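Long-range contact in surface presentation of antigens protein SpaO (Salmonella typhimurium, PDB 4YX1), which serves in a type III secretion pathway needed for Salmonella entry into mammalian cells, the present chain being its C-terminal FliN-like (SPOA2) domain: residues A[42-53]-A[61-69]. Residues are numbered along the deposited sequence; the frame is centred on the assembly and turned at random.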
loop_
_atom_site.group_PDB
_atom_site.type_symbol
_atom_site.label_atom_id
_atom_site.label_comp_id
_atom_site.label_asym_id
_atom_site.label_seq_id
_atom_site.Cartn_x
_atom_site.Cartn_y
_atom_site.Cartn_z
ATOM N N ILE A 42 3.467 5.809 -4.161
ATOM C CA ILE A 42 3.441 5.097 -5.423
ATOM C C ILE A 42 4.852 4.633 -5.728
ATOM O O ILE A 42 5.746 5.460 -5.887
ATOM C CB ILE A 42 2.895 5.992 -6.542
ATOM C CG1 ILE A 42 1.522 6.528 -6.131
ATOM C CG2 ILE A 42 2.820 5.242 -7.873
ATOM C CD1 ILE A 42 1.252 7.889 -6.625
HETATM N N MSE A 43 5.034 3.314 -5.770
HETATM C CA MSE A 43 6.330 2.674 -5.964
HETATM C C MSE A 43 6.389 2.009 -7.320
HETATM O O MSE A 43 5.427 1.391 -7.759
HETATM C CB MSE A 43 6.583 1.605 -4.897
HETATM C CG MSE A 43 6.185 1.971 -3.494
HETATM SE SE MSE A 43 7.395 3.246 -2.687
HETATM C CE MSE A 43 9.016 2.196 -2.573
ATOM N N ALA A 44 7.535 2.121 -7.979
ATOM C CA ALA A 44 7.778 1.420 -9.235
ATOM C C ALA A 44 9.076 0.653 -9.065
ATOM O O ALA A 44 10.119 1.256 -8.841
ATOM C CB ALA A 44 7.857 2.397 -10.403
ATOM N N ASN A 45 9.006 -0.673 -9.142
ATOM C CA ASN A 45 10.156 -1.541 -8.897
ATOM C C ASN A 45 10.866 -1.173 -7.604
ATOM O O ASN A 45 12.097 -1.132 -7.537
ATOM C CB ASN A 45 11.139 -1.504 -10.073
ATOM C CG ASN A 45 10.592 -2.194 -11.298
ATOM O OD1 ASN A 45 9.548 -2.836 -11.249
ATOM N ND2 ASN A 45 11.293 -2.064 -12.412
ATOM N N GLY A 46 10.081 -0.871 -6.576
ATOM C CA GLY A 46 10.639 -0.612 -5.264
ATOM C C GLY A 46 11.194 0.782 -5.062
ATOM O O GLY A 46 11.789 1.064 -4.016
ATOM N N VAL A 47 10.994 1.658 -6.045
ATOM C CA VAL A 47 11.472 3.032 -5.977
ATOM C C VAL A 47 10.299 4.002 -5.891
ATOM O O VAL A 47 9.329 3.876 -6.641
ATOM C CB VAL A 47 12.336 3.369 -7.205
ATOM C CG1 VAL A 47 12.825 4.816 -7.150
ATOM C CG2 VAL A 47 13.495 2.391 -7.313
ATOM N N LEU A 48 10.395 4.962 -4.977
ATOM C CA LEU A 48 9.331 5.942 -4.795
ATOM C C LEU A 48 9.187 6.851 -6.020
ATOM O O LEU A 48 10.155 7.472 -6.459
ATOM C CB LEU A 48 9.597 6.786 -3.545
ATOM C CG LEU A 48 8.523 7.818 -3.198
ATOM C CD1 LEU A 48 7.226 7.109 -2.832
ATOM C CD2 LEU A 48 9.005 8.678 -2.051
ATOM N N LEU A 49 7.975 6.927 -6.566
ATOM C CA LEU A 49 7.675 7.792 -7.710
ATOM C C LEU A 49 6.868 9.016 -7.345
ATOM O O LEU A 49 6.896 10.017 -8.046
ATOM C CB LEU A 49 6.883 7.045 -8.770
ATOM C CG LEU A 49 7.552 6.004 -9.637
ATOM C CD1 LEU A 49 6.636 5.755 -10.824
ATOM C CD2 LEU A 49 8.909 6.493 -10.089
ATOM N N GLY A 50 6.083 8.916 -6.286
ATOM C CA GLY A 50 5.190 9.999 -5.953
ATOM C C GLY A 50 4.381 9.632 -4.743
ATOM O O GLY A 50 4.471 8.511 -4.238
ATOM N N ASN A 51 3.586 10.575 -4.272
ATOM C CA ASN A 51 2.717 10.271 -3.164
ATOM C C ASN A 51 1.442 11.064 -3.247
ATOM O O ASN A 51 1.337 12.054 -3.982
ATOM C CB ASN A 51 3.409 10.524 -1.830
ATOM C CG ASN A 51 3.881 11.942 -1.687
ATOM O OD1 ASN A 51 3.076 12.867 -1.625
ATOM N ND2 ASN A 51 5.198 12.127 -1.622
ATOM N N GLY A 52 0.464 10.607 -2.499
ATOM C CA GLY A 52 -0.838 11.206 -2.548
ATOM C C GLY A 52 -1.662 10.829 -1.346
ATOM O O GLY A 52 -1.159 10.325 -0.341
ATOM N N GLU A 53 -2.954 11.068 -1.475
ATOM C CA GLU A 53 -3.881 10.953 -0.379
ATOM C C GLU A 53 -5.010 10.048 -0.788
ATOM O O GLU A 53 -5.510 10.147 -1.899
ATOM C CB GLU A 53 -4.382 12.341 -0.008
ATOM C CG GLU A 53 -5.462 12.378 1.032
ATOM C CD GLU A 53 -5.830 13.793 1.409
ATOM O OE1 GLU A 53 -5.205 14.747 0.908
ATOM O OE2 GLU A 53 -6.746 13.960 2.221
ATOM N N LEU A 61 -12.001 3.451 -4.365
ATOM C CA LEU A 61 -11.044 4.348 -3.737
ATOM C C LEU A 61 -10.192 4.979 -4.817
ATOM O O LEU A 61 -10.059 4.439 -5.914
ATOM C CB LEU A 61 -10.151 3.620 -2.735
ATOM C CG LEU A 61 -10.872 3.047 -1.515
ATOM C CD1 LEU A 61 -9.848 2.456 -0.570
ATOM C CD2 LEU A 61 -11.712 4.112 -0.813
ATOM N N GLY A 62 -9.613 6.127 -4.504
ATOM C CA GLY A 62 -8.692 6.758 -5.414
ATOM C C GLY A 62 -7.502 7.301 -4.660
ATOM O O GLY A 62 -7.502 7.364 -3.436
ATOM N N VAL A 63 -6.484 7.705 -5.408
ATOM C CA VAL A 63 -5.342 8.383 -4.820
ATOM C C VAL A 63 -5.217 9.754 -5.465
ATOM O O VAL A 63 -4.993 9.872 -6.669
ATOM C CB VAL A 63 -4.036 7.584 -4.984
ATOM C CG1 VAL A 63 -2.867 8.369 -4.405
ATOM C CG2 VAL A 63 -4.171 6.229 -4.308
ATOM N N GLU A 64 -5.406 10.789 -4.653
ATOM C CA GLU A 64 -5.215 12.163 -5.077
ATOM C C GLU A 64 -3.731 12.490 -5.019
ATOM O O GLU A 64 -3.154 12.508 -3.941
ATOM C CB GLU A 64 -6.014 13.099 -4.172
ATOM C CG GLU A 64 -5.828 14.571 -4.505
ATOM C CD GLU A 64 -6.388 15.480 -3.434
ATOM O OE1 GLU A 64 -6.778 14.971 -2.361
ATOM O OE2 GLU A 64 -6.427 16.703 -3.655
ATOM N N ILE A 65 -3.105 12.735 -6.164
ATOM C CA ILE A 65 -1.656 12.947 -6.180
ATOM C C ILE A 65 -1.300 14.300 -5.559
ATOM O O ILE A 65 -1.890 15.330 -5.891
ATOM C CB ILE A 65 -1.090 12.877 -7.613
ATOM C CG1 ILE A 65 -1.456 11.546 -8.279
ATOM C CG2 ILE A 65 0.432 13.110 -7.624
ATOM C CD1 ILE A 65 -0.873 10.359 -7.599
ATOM N N HIS A 66 -0.339 14.301 -4.649
ATOM C CA HIS A 66 0.159 15.559 -4.110
ATOM C C HIS A 66 1.554 15.883 -4.629
ATOM O O HIS A 66 1.942 17.044 -4.668
ATOM C CB HIS A 66 0.138 15.523 -2.583
ATOM C CG HIS A 66 -1.238 15.674 -2.012
ATOM N ND1 HIS A 66 -1.993 16.811 -2.203
ATOM C CD2 HIS A 66 -2.007 14.829 -1.289
ATOM C CE1 HIS A 66 -3.164 16.663 -1.610
ATOM N NE2 HIS A 66 -3.198 15.469 -1.048
ATOM N N GLU A 67 2.298 14.867 -5.055
ATOM C CA GLU A 67 3.622 15.091 -5.610
ATOM C C GLU A 67 4.027 13.945 -6.519
ATOM O O GLU A 67 3.919 12.786 -6.140
ATOM C CB GLU A 67 4.642 15.264 -4.481
ATOM C CG GLU A 67 6.061 15.525 -4.931
ATOM C CD GLU A 67 6.997 15.716 -3.751
ATOM O OE1 GLU A 67 6.591 15.387 -2.613
ATOM O OE2 GLU A 67 8.132 16.189 -3.957
ATOM N N TRP A 68 4.445 14.268 -7.736
ATOM C CA TRP A 68 5.170 13.322 -8.567
ATOM C C TRP A 68 6.631 13.717 -8.476
ATOM O O TRP A 68 6.964 14.892 -8.620
ATOM C CB TRP A 68 4.708 13.351 -10.029
ATOM C CG TRP A 68 3.383 12.710 -10.333
ATOM C CD1 TRP A 68 2.280 13.320 -10.863
ATOM C CD2 TRP A 68 3.032 11.334 -10.166
ATOM N NE1 TRP A 68 1.266 12.411 -11.025
ATOM C CE2 TRP A 68 1.704 11.182 -10.611
ATOM C CE3 TRP A 68 3.715 10.211 -9.687
ATOM C CZ2 TRP A 68 1.045 9.964 -10.578
ATOM C CZ3 TRP A 68 3.058 9.003 -9.659
ATOM C CH2 TRP A 68 1.737 8.884 -10.096
ATOM N N LEU A 69 7.502 12.749 -8.228
ATOM C CA LEU A 69 8.923 13.041 -8.074
ATOM C C LEU A 69 9.632 13.115 -9.423
ATOM O O LEU A 69 9.051 12.785 -10.458
ATOM C CB LEU A 69 9.584 11.990 -7.185
ATOM C CG LEU A 69 9.029 11.918 -5.762
ATOM C CD1 LEU A 69 9.706 10.800 -4.993
ATOM C CD2 LEU A 69 9.198 13.245 -5.041
#
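In this antiparallel contact, strand 47-53 pairs with 61-65, the returning arm of their hairpin, and, past a corner at His-66, with 67-68. Glu-53 and Glu-64 exchange two backbone hydrogen bonds, and near the chain end Leu-69 N donates to Leu-49 O (2.8 Å) almost straight, at 170°. Between the Glu-53/Glu-64 pair and this last bond lies a classic beta bulge: His-66 and Glu-67 both face Asn-51, whose O accepts His-66 N at 2.9 Å on a lone pair and Glu-67 N at 3.2 Å, while Asn-51 N donates to Glu-67 O. Gly-50 and Gly-52 let the backbones close in; Gly-52 CA lies 4.1 Å from Ile-65 CA. In this FliN-type domain the sheet continues into the second subunit through Gly-62 to Glu-64. Glu-53, CG anti to the backbone N (174°) and extended beyond, brings OE1 to His-66 NE2 (2.9 Å); the anti lone pair receives this N-H near the imidazole plane. Glu-64 OE1 lies 3.6 Å from the same oxygen, a like-charge proximity the histidine proton may ease. Ile-42 CD1 meets both Ile-65 CD1 (3.4 Å, tight) and Trp-68 CH2. Ile-65 CG2 sits over one face of the Trp-68 ring, near its rim, and Leu-49 O lies in plane at the ring edge, by CE3. Trp-68 NE1 hydrogen-bonds to Gln-27 O of the second subunit.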